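Local coordinates for transcription antitermination protein NusB (Thermotoga maritima, PDB 1TZV) that probably binds the boxA antiterminator sequence of ribosomal RNA operons and takes part in transcription antitermination, at residues Arg7-Gln18 with Ile30-Tyr39; Asp62-Glu70 with Ile126-His134. One frame throughout, in Å; residues are numbered along the deposited sequence. Where two conformers were deposited one is given.

Interaction 1: residues Arg7-Gln18 with Ile30-Tyr39; sequences RMRLAVFKALFQ and ILEEILDETY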
loop_
_atom_site.group_PDB
_atom_site.type_symbol
_atom_site.label_atom_id
_atom_site.label_comp_id
_atom_site.label_asym_id
_atom_site.label_seq_id
_atom_site.Cartn_x
_atom_site.Cartn_y
_atom_site.Cartn_z
ATOM N N ARG A 7 9.741 -6.246 3.965
ATOM C CA ARG A 7 9.118 -6.677 5.209
ATOM C C ARG A 7 8.449 -5.497 5.921
ATOM O O ARG A 7 7.372 -5.648 6.502
ATOM C CB ARG A 7 10.148 -7.377 6.123
ATOM C CG ARG A 7 9.523 -8.073 7.328
ATOM C CD ARG A 7 10.400 -9.182 7.943
ATOM N NE ARG A 7 9.679 -9.847 9.027
ATOM C CZ ARG A 7 9.808 -9.555 10.318
ATOM N NH1 ARG A 7 9.086 -10.207 11.222
ATOM N NH2 ARG A 7 10.677 -8.635 10.711
ATOM N N MET A 8 9.088 -4.338 5.875
ATOM C CA MET A 8 8.520 -3.130 6.467
ATOM C C MET A 8 7.171 -2.880 5.773
ATOM O O MET A 8 6.152 -2.689 6.444
ATOM C CB MET A 8 9.473 -1.947 6.227
ATOM C CG MET A 8 8.993 -0.569 6.700
ATOM S SD MET A 8 7.719 0.237 5.702
ATOM C CE MET A 8 8.656 0.621 4.203
ATOM N N ARG A 9 7.161 -2.899 4.438
ATOM C CA ARG A 9 5.938 -2.639 3.694
ATOM C C ARG A 9 4.871 -3.687 3.954
ATOM O O ARG A 9 3.678 -3.354 3.997
ATOM C CB ARG A 9 6.207 -2.547 2.190
ATOM C CG ARG A 9 5.027 -1.987 1.422
ATOM C CD ARG A 9 5.212 -2.077 -0.073
ATOM N NE ARG A 9 6.253 -1.204 -0.606
ATOM C CZ ARG A 9 7.443 -1.625 -1.006
ATOM N NH1 ARG A 9 7.778 -2.905 -0.920
ATOM N NH2 ARG A 9 8.277 -0.769 -1.569
ATOM N N LEU A 10 5.279 -4.942 4.123
ATOM C CA LEU A 10 4.307 -5.994 4.403
ATOM C C LEU A 10 3.638 -5.770 5.755
ATOM O O LEU A 10 2.476 -6.116 5.933
ATOM C CB LEU A 10 4.957 -7.382 4.380
ATOM C CG LEU A 10 4.992 -8.135 3.046
ATOM C CD1 LEU A 10 5.786 -9.415 3.263
ATOM C CD2 LEU A 10 3.570 -8.432 2.529
ATOM N N ALA A 11 4.360 -5.198 6.716
ATOM C CA ALA A 11 3.753 -4.940 8.033
ATOM C C ALA A 11 2.636 -3.902 7.870
ATOM O O ALA A 11 1.583 -3.996 8.512
ATOM C CB ALA A 11 4.811 -4.430 9.030
ATOM N N VAL A 12 2.879 -2.897 7.025
ATOM C CA VAL A 12 1.878 -1.870 6.747
ATOM C C VAL A 12 0.656 -2.552 6.112
ATOM O O VAL A 12 -0.489 -2.321 6.521
ATOM C CB VAL A 12 2.458 -0.784 5.793
ATOM C CG1 VAL A 12 1.373 0.176 5.402
ATOM C CG2 VAL A 12 3.598 -0.036 6.475
ATOM N N PHE A 13 0.913 -3.409 5.125
ATOM C CA PHE A 13 -0.175 -4.119 4.476
ATOM C C PHE A 13 -0.943 -4.972 5.481
ATOM O O PHE A 13 -2.170 -4.961 5.469
ATOM C CB PHE A 13 0.336 -5.006 3.346
ATOM C CG PHE A 13 -0.742 -5.863 2.758
ATOM C CD1 PHE A 13 -1.690 -5.312 1.910
ATOM C CD2 PHE A 13 -0.881 -7.179 3.152
ATOM C CE1 PHE A 13 -2.785 -6.073 1.470
ATOM C CE2 PHE A 13 -1.966 -7.951 2.722
ATOM C CZ PHE A 13 -2.918 -7.391 1.882
ATOM N N LYS A 14 -0.243 -5.706 6.342
ATOM C CA LYS A 14 -0.934 -6.530 7.326
ATOM C C LYS A 14 -1.821 -5.709 8.249
ATOM O O LYS A 14 -2.913 -6.155 8.612
ATOM C CB LYS A 14 0.072 -7.347 8.135
ATOM C CG LYS A 14 0.792 -8.402 7.309
ATOM C CD LYS A 14 1.735 -9.243 8.160
ATOM C CE LYS A 14 2.845 -8.395 8.756
ATOM N NZ LYS A 14 3.700 -9.170 9.691
ATOM N N ALA A 15 -1.386 -4.510 8.626
ATOM C CA ALA A 15 -2.213 -3.667 9.489
ATOM C C ALA A 15 -3.485 -3.265 8.731
ATOM O O ALA A 15 -4.583 -3.309 9.285
ATOM C CB ALA A 15 -1.426 -2.426 9.953
ATOM N N LEU A 16 -3.347 -2.887 7.454
ATOM C CA LEU A 16 -4.503 -2.518 6.636
ATOM C C LEU A 16 -5.456 -3.708 6.490
ATOM O O LEU A 16 -6.664 -3.547 6.615
ATOM C CB LEU A 16 -4.063 -2.058 5.234
ATOM C CG LEU A 16 -3.249 -0.772 5.210
ATOM C CD1 LEU A 16 -2.668 -0.589 3.823
ATOM C CD2 LEU A 16 -4.116 0.407 5.570
ATOM N N PHE A 17 -4.897 -4.882 6.216
ATOM C CA PHE A 17 -5.696 -6.104 6.059
ATOM C C PHE A 17 -6.469 -6.401 7.353
ATOM O O PHE A 17 -7.694 -6.627 7.333
ATOM C CB PHE A 17 -4.727 -7.241 5.696
ATOM C CG PHE A 17 -5.369 -8.609 5.546
ATOM C CD1 PHE A 17 -5.647 -9.402 6.666
ATOM C CD2 PHE A 17 -5.610 -9.132 4.281
ATOM C CE1 PHE A 17 -6.158 -10.711 6.521
ATOM C CE2 PHE A 17 -6.116 -10.435 4.119
ATOM C CZ PHE A 17 -6.391 -11.225 5.245
ATOM N N GLN A 18 -5.773 -6.398 8.480
ATOM C CA GLN A 18 -6.450 -6.685 9.741
ATOM C C GLN A 18 -7.510 -5.660 10.119
ATOM O O GLN A 18 -8.547 -6.008 10.707
ATOM C CB GLN A 18 -5.419 -6.823 10.864
ATOM C CG GLN A 18 -4.539 -8.051 10.686
ATOM C CD GLN A 18 -3.737 -8.384 11.917
ATOM O OE1 GLN A 18 -3.744 -9.524 12.383
ATOM N NE2 GLN A 18 -3.035 -7.395 12.455
ATOM N N ILE A 30 -3.283 -1.311 15.660
ATOM C CA ILE A 30 -3.134 -2.602 15.008
ATOM C C ILE A 30 -1.686 -2.763 14.523
ATOM O O ILE A 30 -1.099 -3.819 14.688
ATOM C CB ILE A 30 -4.107 -2.742 13.831
ATOM C CG1 ILE A 30 -5.541 -2.796 14.381
ATOM C CG2 ILE A 30 -3.784 -3.993 13.035
ATOM C CD1 ILE A 30 -6.617 -2.822 13.313
ATOM N N LEU A 31 -1.112 -1.709 13.940
ATOM C CA LEU A 31 0.279 -1.805 13.482
ATOM C C LEU A 31 1.211 -2.097 14.658
ATOM O O LEU A 31 2.146 -2.886 14.530
ATOM C CB LEU A 31 0.731 -0.519 12.776
ATOM C CG LEU A 31 2.215 -0.521 12.370
ATOM C CD1 LEU A 31 2.465 -1.582 11.301
ATOM C CD2 LEU A 31 2.636 0.840 11.861
ATOM N N GLU A 32 0.962 -1.469 15.808
ATOM C CA GLU A 32 1.820 -1.718 16.974
ATOM C C GLU A 32 1.816 -3.176 17.447
ATOM O O GLU A 32 2.796 -3.641 18.039
ATOM C CB GLU A 32 1.446 -0.790 18.136
ATOM C CG GLU A 32 1.771 0.684 17.874
ATOM C CD GLU A 32 3.210 0.919 17.441
ATOM O OE1 GLU A 32 4.149 0.441 18.115
ATOM O OE2 GLU A 32 3.414 1.594 16.416
ATOM N N GLU A 33 0.734 -3.908 17.200
ATOM C CA GLU A 33 0.677 -5.320 17.592
ATOM C C GLU A 33 1.573 -6.140 16.659
ATOM O O GLU A 33 2.177 -7.138 17.061
ATOM C CB GLU A 33 -0.745 -5.874 17.489
ATOM C CG GLU A 33 -1.790 -5.194 18.363
ATOM C CD GLU A 33 -3.160 -5.834 18.209
ATOM O OE1 GLU A 33 -3.354 -6.598 17.239
ATOM O OE2 GLU A 33 -4.043 -5.566 19.050
ATOM N N ILE A 34 1.653 -5.705 15.405
ATOM C CA ILE A 34 2.447 -6.383 14.379
ATOM C C ILE A 34 3.935 -6.100 14.544
ATOM O O ILE A 34 4.771 -7.005 14.427
ATOM C CB ILE A 34 1.971 -5.932 12.968
ATOM C CG1 ILE A 34 0.565 -6.487 12.721
ATOM C CG2 ILE A 34 2.929 -6.404 11.886
ATOM C CD1 ILE A 34 -0.192 -5.752 11.638
ATOM N N LEU A 35 4.267 -4.840 14.815
ATOM C CA LEU A 35 5.659 -4.453 15.004
ATOM C C LEU A 35 6.161 -5.038 16.321
ATOM O O LEU A 35 5.481 -4.983 17.346
ATOM C CB LEU A 35 5.810 -2.923 15.022
ATOM C CG LEU A 35 5.423 -2.201 13.723
ATOM C CD1 LEU A 35 5.499 -0.698 13.935
ATOM C CD2 LEU A 35 6.337 -2.629 12.575
ATOM N N ASP A 36 7.340 -5.633 16.271
ATOM C CA ASP A 36 7.942 -6.207 17.465
ATOM C C ASP A 36 9.449 -6.141 17.333
ATOM O O ASP A 36 9.979 -5.431 16.471
ATOM C CB ASP A 36 7.472 -7.654 17.684
ATOM C CG ASP A 36 7.766 -8.557 16.510
ATOM O OD1 ASP A 36 8.679 -8.242 15.732
ATOM O OD2 ASP A 36 7.092 -9.599 16.376
ATOM N N GLU A 37 10.139 -6.885 18.193
ATOM C CA GLU A 37 11.592 -6.909 18.205
ATOM C C GLU A 37 12.236 -7.331 16.888
ATOM O O GLU A 37 13.403 -7.021 16.648
ATOM C CB GLU A 37 12.090 -7.823 19.336
ATOM C CG GLU A 37 11.382 -9.172 19.397
ATOM C CD GLU A 37 9.951 -9.067 19.910
ATOM O OE1 GLU A 37 9.183 -10.041 19.738
ATOM O OE2 GLU A 37 9.596 -8.020 20.497
ATOM N N THR A 38 11.492 -8.027 16.031
ATOM C CA THR A 38 12.062 -8.458 14.755
ATOM C C THR A 38 12.177 -7.328 13.728
ATOM O O THR A 38 12.790 -7.500 12.669
ATOM C CB THR A 38 11.273 -9.637 14.130
ATOM O OG1 THR A 38 9.981 -9.198 13.696
ATOM C CG2 THR A 38 11.111 -10.759 15.145
ATOM N N TYR A 39 11.602 -6.167 14.044
ATOM C CA TYR A 39 11.678 -5.014 13.151
ATOM C C TYR A 39 12.649 -4.005 13.742
ATOM O O TYR A 39 12.559 -3.695 14.931
ATOM C CB TYR A 39 10.305 -4.350 12.992
ATOM C CG TYR A 39 9.280 -5.200 12.280
ATOM C CD1 TYR A 39 8.610 -6.218 12.949
ATOM C CD2 TYR A 39 8.998 -4.991 10.928
ATOM C CE1 TYR A 39 7.681 -7.012 12.295
ATOM C CE2 TYR A 39 8.073 -5.780 10.264
ATOM C CZ TYR A 39 7.422 -6.782 10.952
ATOM O OH TYR A 39 6.496 -7.559 10.306
HETATM O O HOH W 1 5.993 -7.941 7.706
HETATM O O HOH W 2 -2.493 -6.254 14.833
#
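The guanidinium of R7 lies flat on one face of the Y39 ring while its edge grips T38. Planes 19° apart and a distance of 4.1 Å from R7 CZ to the Y39 ring centroid make this a stacked cation-pi pair. In the guanidinium plane, R7 NH1 and NH2 both donate to T38 OG1, at 2.8 and 3.1 Å. R7 reaches this site because CG stands anti to the backbone N (chi1 -170°) and the chain runs extended to NE. T38 OG1 is itself held by D36: it donates to D36 OD1 (2.6 Å), which also accepts from T38 N in an Asx turn.

On its other face the Y39 ring carries L35 CD2, and A11 CB approaches CE2 obliquely at 3.7 Å. A water takes part in bonds with Y39 OH and R7 O, tying the ring's hydroxyl to helix 5-19. Farther along, I34 is a knob in the hole formed by A11, K14, A15 and Q18, its CD1 3.9 Å from A15 CB. Small A11 and A15 are consistent with the close approach of segments 7-18 and 30-34, whose axes come within 8.9 Å at 132°. Other faces of helix 5-19 pack on helices 41-56, 79-94 and 100-114. A largely apolar seam, edged by K14 and Q18, thus adjoins a polar clasp, where the D36 carboxylate probably polarises the T38 hydroxyl into a better acceptor for R7.

Interaction 2: residues Asp62-Glu70 with Ile126-His134; sequences DDLISRYLE and ILDRIAKEH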
loop_
_atom_site.group_PDB
_atom_site.type_symbol
_atom_site.label_atom_id
_atom_site.label_comp_id
_atom_site.label_asym_id
_atom_site.label_seq_id
_atom_site.Cartn_x
_atom_site.Cartn_y
_atom_site.Cartn_z
ATOM N N ASP A 62 -8.432 6.887 -1.833
ATOM C CA ASP A 62 -9.527 6.071 -2.355
ATOM C C ASP A 62 -10.194 6.739 -3.560
ATOM O O ASP A 62 -10.483 6.082 -4.561
ATOM C CB ASP A 62 -10.584 5.823 -1.266
ATOM C CG ASP A 62 -10.163 4.770 -0.270
ATOM O OD1 ASP A 62 -9.046 4.216 -0.387
ATOM O OD2 ASP A 62 -10.970 4.478 0.658
ATOM N N ASP A 63 -10.428 8.045 -3.451
ATOM C CA ASP A 63 -11.048 8.815 -4.530
ATOM C C ASP A 63 -10.208 8.747 -5.801
ATOM O O ASP A 63 -10.740 8.627 -6.903
ATOM C CB ASP A 63 -11.245 10.273 -4.071
ATOM C CG ASP A 63 -11.046 11.294 -5.193
ATOM O OD1 ASP A 63 -11.850 12.246 -5.265
ATOM O OD2 ASP A 63 -10.088 11.174 -5.984
ATOM N N LEU A 64 -8.894 8.820 -5.645
ATOM C CA LEU A 64 -7.993 8.773 -6.787
ATOM C C LEU A 64 -8.030 7.374 -7.433
ATOM O O LEU A 64 -8.172 7.250 -8.646
ATOM C CB LEU A 64 -6.566 9.123 -6.357
ATOM C CG LEU A 64 -5.504 9.044 -7.470
ATOM C CD1 LEU A 64 -5.908 9.904 -8.668
ATOM C CD2 LEU A 64 -4.166 9.479 -6.922
ATOM N N ILE A 65 -7.921 6.318 -6.629
ATOM C CA ILE A 65 -7.963 4.965 -7.176
ATOM C C ILE A 65 -9.269 4.724 -7.940
ATOM O O ILE A 65 -9.275 4.137 -9.028
ATOM C CB ILE A 65 -7.849 3.914 -6.039
ATOM C CG1 ILE A 65 -6.467 4.004 -5.396
ATOM C CG2 ILE A 65 -8.074 2.514 -6.590
ATOM C CD1 ILE A 65 -6.430 3.358 -4.010
ATOM N N SER A 66 -10.371 5.206 -7.380
ATOM C CA SER A 66 -11.678 5.016 -7.991
ATOM C C SER A 66 -11.788 5.623 -9.395
ATOM O O SER A 66 -12.627 5.189 -10.187
ATOM C CB SER A 66 -12.769 5.564 -7.067
ATOM O OG SER A 66 -12.852 4.793 -5.864
ATOM N N ARG A 67 -10.954 6.612 -9.704
ATOM C CA ARG A 67 -10.990 7.225 -11.032
ATOM C C ARG A 67 -10.453 6.275 -12.102
ATOM O O ARG A 67 -10.512 6.574 -13.298
ATOM C CB ARG A 67 -10.175 8.517 -11.047
ATOM C CG ARG A 67 -10.773 9.630 -10.213
ATOM C CD ARG A 67 -9.876 10.848 -10.258
ATOM N NE ARG A 67 -9.771 11.492 -8.955
ATOM C CZ ARG A 67 -8.907 12.460 -8.676
ATOM N NH1 ARG A 67 -8.075 12.895 -9.612
ATOM N NH2 ARG A 67 -8.868 12.982 -7.459
ATOM N N TYR A 68 -9.924 5.132 -11.674
ATOM C CA TYR A 68 -9.393 4.151 -12.603
ATOM C C TYR A 68 -10.167 2.841 -12.562
ATOM O O TYR A 68 -9.786 1.882 -13.226
ATOM C CB TYR A 68 -7.910 3.902 -12.303
ATOM C CG TYR A 68 -7.079 5.155 -12.443
ATOM C CD1 TYR A 68 -6.987 6.074 -11.399
ATOM C CD2 TYR A 68 -6.436 5.458 -13.645
ATOM C CE1 TYR A 68 -6.282 7.267 -11.547
ATOM C CE2 TYR A 68 -5.729 6.652 -13.809
ATOM C CZ TYR A 68 -5.661 7.549 -12.752
ATOM O OH TYR A 68 -4.979 8.738 -12.897
ATOM N N LEU A 69 -11.253 2.806 -11.795
ATOM C CA LEU A 69 -12.073 1.599 -11.662
ATOM C C LEU A 69 -13.411 1.834 -12.349
ATOM O O LEU A 69 -13.919 2.957 -12.338
ATOM C CB LEU A 69 -12.314 1.282 -10.178
ATOM C CG LEU A 69 -11.059 1.045 -9.328
ATOM C CD1 LEU A 69 -11.449 0.844 -7.863
ATOM C CD2 LEU A 69 -10.312 -0.178 -9.851
ATOM N N GLU A 70 -13.956 0.784 -12.960
ATOM C CA GLU A 70 -15.260 0.859 -13.617
ATOM C C GLU A 70 -16.066 -0.411 -13.332
ATOM O O GLU A 70 -17.076 -0.354 -12.638
ATOM C CB GLU A 70 -15.126 1.033 -15.132
ATOM C CG GLU A 70 -16.470 1.244 -15.833
ATOM C CD GLU A 70 -16.344 1.236 -17.340
ATOM O OE1 GLU A 70 -15.449 1.930 -17.847
ATOM O OE2 GLU A 70 -17.136 0.540 -18.015
ATOM N N ILE A 126 -3.927 -1.051 -12.986
ATOM C CA ILE A 126 -4.396 0.149 -12.313
ATOM C C ILE A 126 -3.228 1.036 -11.889
ATOM O O ILE A 126 -3.238 2.250 -12.119
ATOM C CB ILE A 126 -5.220 -0.196 -11.063
ATOM C CG1 ILE A 126 -6.454 -0.995 -11.472
ATOM C CG2 ILE A 126 -5.622 1.068 -10.324
ATOM C CD1 ILE A 126 -7.318 -1.332 -10.317
ATOM N N LEU A 127 -2.222 0.442 -11.269
ATOM C CA LEU A 127 -1.080 1.231 -10.826
ATOM C C LEU A 127 -0.282 1.862 -11.968
ATOM O O LEU A 127 0.209 2.988 -11.809
ATOM C CB LEU A 127 -0.167 0.411 -9.927
ATOM C CG LEU A 127 -0.795 0.007 -8.577
ATOM C CD1 LEU A 127 0.180 -0.864 -7.830
ATOM C CD2 LEU A 127 -1.152 1.234 -7.736
ATOM N N ASP A 128 -0.139 1.177 -13.102
ATOM C CA ASP A 128 0.589 1.771 -14.230
ATOM C C ASP A 128 -0.142 3.035 -14.653
ATOM O O ASP A 128 0.490 4.059 -14.956
ATOM C CB ASP A 128 0.644 0.820 -15.436
ATOM C CG ASP A 128 1.736 -0.220 -15.326
ATOM O OD1 ASP A 128 1.757 -1.113 -16.203
ATOM O OD2 ASP A 128 2.571 -0.173 -14.398
ATOM N N ARG A 129 -1.470 2.982 -14.681
ATOM C CA ARG A 129 -2.277 4.128 -15.074
ATOM C C ARG A 129 -2.181 5.260 -14.051
ATOM O O ARG A 129 -2.038 6.434 -14.411
ATOM C CB ARG A 129 -3.733 3.687 -15.304
ATOM C CG ARG A 129 -3.914 2.833 -16.571
ATOM C CD ARG A 129 -5.216 2.014 -16.563
ATOM N NE ARG A 129 -6.407 2.857 -16.571
ATOM C CZ ARG A 129 -7.590 2.524 -16.053
ATOM N NH1 ARG A 129 -8.601 3.376 -16.123
ATOM N NH2 ARG A 129 -7.763 1.356 -15.439
ATOM N N ILE A 130 -2.248 4.938 -12.764
ATOM C CA ILE A 130 -2.136 5.976 -11.748
ATOM C C ILE A 130 -0.750 6.623 -11.802
ATOM O O ILE A 130 -0.630 7.853 -11.720
ATOM C CB ILE A 130 -2.362 5.407 -10.323
ATOM C CG1 ILE A 130 -3.824 4.984 -10.164
ATOM C CG2 ILE A 130 -1.970 6.438 -9.262
ATOM C CD1 ILE A 130 -4.089 4.171 -8.892
ATOM N N ALA A 131 0.284 5.805 -11.948
ATOM C CA ALA A 131 1.655 6.314 -11.976
ATOM C C ALA A 131 1.938 7.208 -13.175
ATOM O O ALA A 131 2.591 8.255 -13.040
ATOM C CB ALA A 131 2.646 5.154 -11.953
ATOM N N LYS A 132 1.430 6.835 -14.340
ATOM C CA LYS A 132 1.739 7.638 -15.516
ATOM C C LYS A 132 1.054 8.992 -15.485
ATOM O O LYS A 132 1.468 9.919 -16.202
ATOM C CB LYS A 132 1.404 6.880 -16.797
ATOM C CG LYS A 132 -0.054 6.718 -17.096
ATOM C CD LYS A 132 -0.221 5.951 -18.403
ATOM C CE LYS A 132 0.627 4.686 -18.419
ATOM N N GLU A 133 0.035 9.143 -14.641
ATOM C CA GLU A 133 -0.667 10.417 -14.557
ATOM C C GLU A 133 -0.423 11.150 -13.244
ATOM O O GLU A 133 -0.720 12.345 -13.149
ATOM C CB GLU A 133 -2.176 10.208 -14.751
ATOM C CG GLU A 133 -2.505 9.600 -16.099
ATOM C CD GLU A 133 -3.990 9.476 -16.354
ATOM O OE1 GLU A 133 -4.782 9.599 -15.400
ATOM O OE2 GLU A 133 -4.365 9.240 -17.523
ATOM N N HIS A 134 0.161 10.465 -12.263
ATOM C CA HIS A 134 0.365 11.055 -10.944
ATOM C C HIS A 134 1.691 10.909 -10.266
ATOM O O HIS A 134 1.873 11.417 -9.157
ATOM C CB HIS A 134 -0.730 10.553 -10.008
ATOM C CG HIS A 134 -2.083 11.024 -10.410
ATOM N ND1 HIS A 134 -2.928 10.287 -11.212
ATOM C CD2 HIS A 134 -2.705 12.209 -10.198
ATOM C CE1 HIS A 134 -4.010 10.999 -11.477
ATOM N NE2 HIS A 134 -3.898 12.168 -10.876
#
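With CG anti to its carbonyl carbon (chi1 -61°), Y68 lays its ring across helix 117-134, and I130 presents CG1 to one face of that ring. This CH-pi contact places I130 CG1 3.8 Å from the Y68 ring centroid. R129 runs alongside in the opposite direction: its CB meets Y68 CD2 obliquely at 3.6 Å, and a bend at chi3 brings NH2 back to the backbone O of Y68 in a weak hydrogen bond of 3.0 Å. The R129 guanidinium stands steeply to the ring, the planes 71° apart, with Y68 CD2 over one of its faces.

A second CH-pi contact lies beside the first, L64 CD1 standing 3.8 Å from the centroid of the H134 ring and over its face. Deeper in, I65 CG1 touches I130 CD1 at 4.2 Å, and both residues also pack on T89 of helix 79-94. The hydroxyl end of Y68 points to E133, although its exact place is less certain. Segments 62-66 and 126-134 are steeply inclined, at 108°, with axes 11.1 Å apart; Y68 comes from the turn after 62-66. The attachment thus combines two CH-pi contacts with aliphatic packing, while polar atoms at its margin add a weak bond from R129 and an uncertain one to E133.

Overall arrangement
Interactions 1 and 2 lie on opposite sides of the chain's centre in this all-helical NusB fold, their centres about 25 Å apart and their nearest atoms about 9 Å apart. They share no helix: 7-18 with 30-39 joins two early helices and the loop that follows, whereas 62-70 with 126-134 brings the end of helix 58-66 against the last helix, from a distant part of the sequence. Both are partly buried and border helix 79-94, but more of the touching residues are buried in interaction 1. Segment axes are farther apart in interaction 2, where a tyrosine from a turn covers much of the interface. A guanidinium stacks flat on the tyrosine in interaction 1; in interaction 2 isoleucine takes the ring face and the guanidinium is steeply turned.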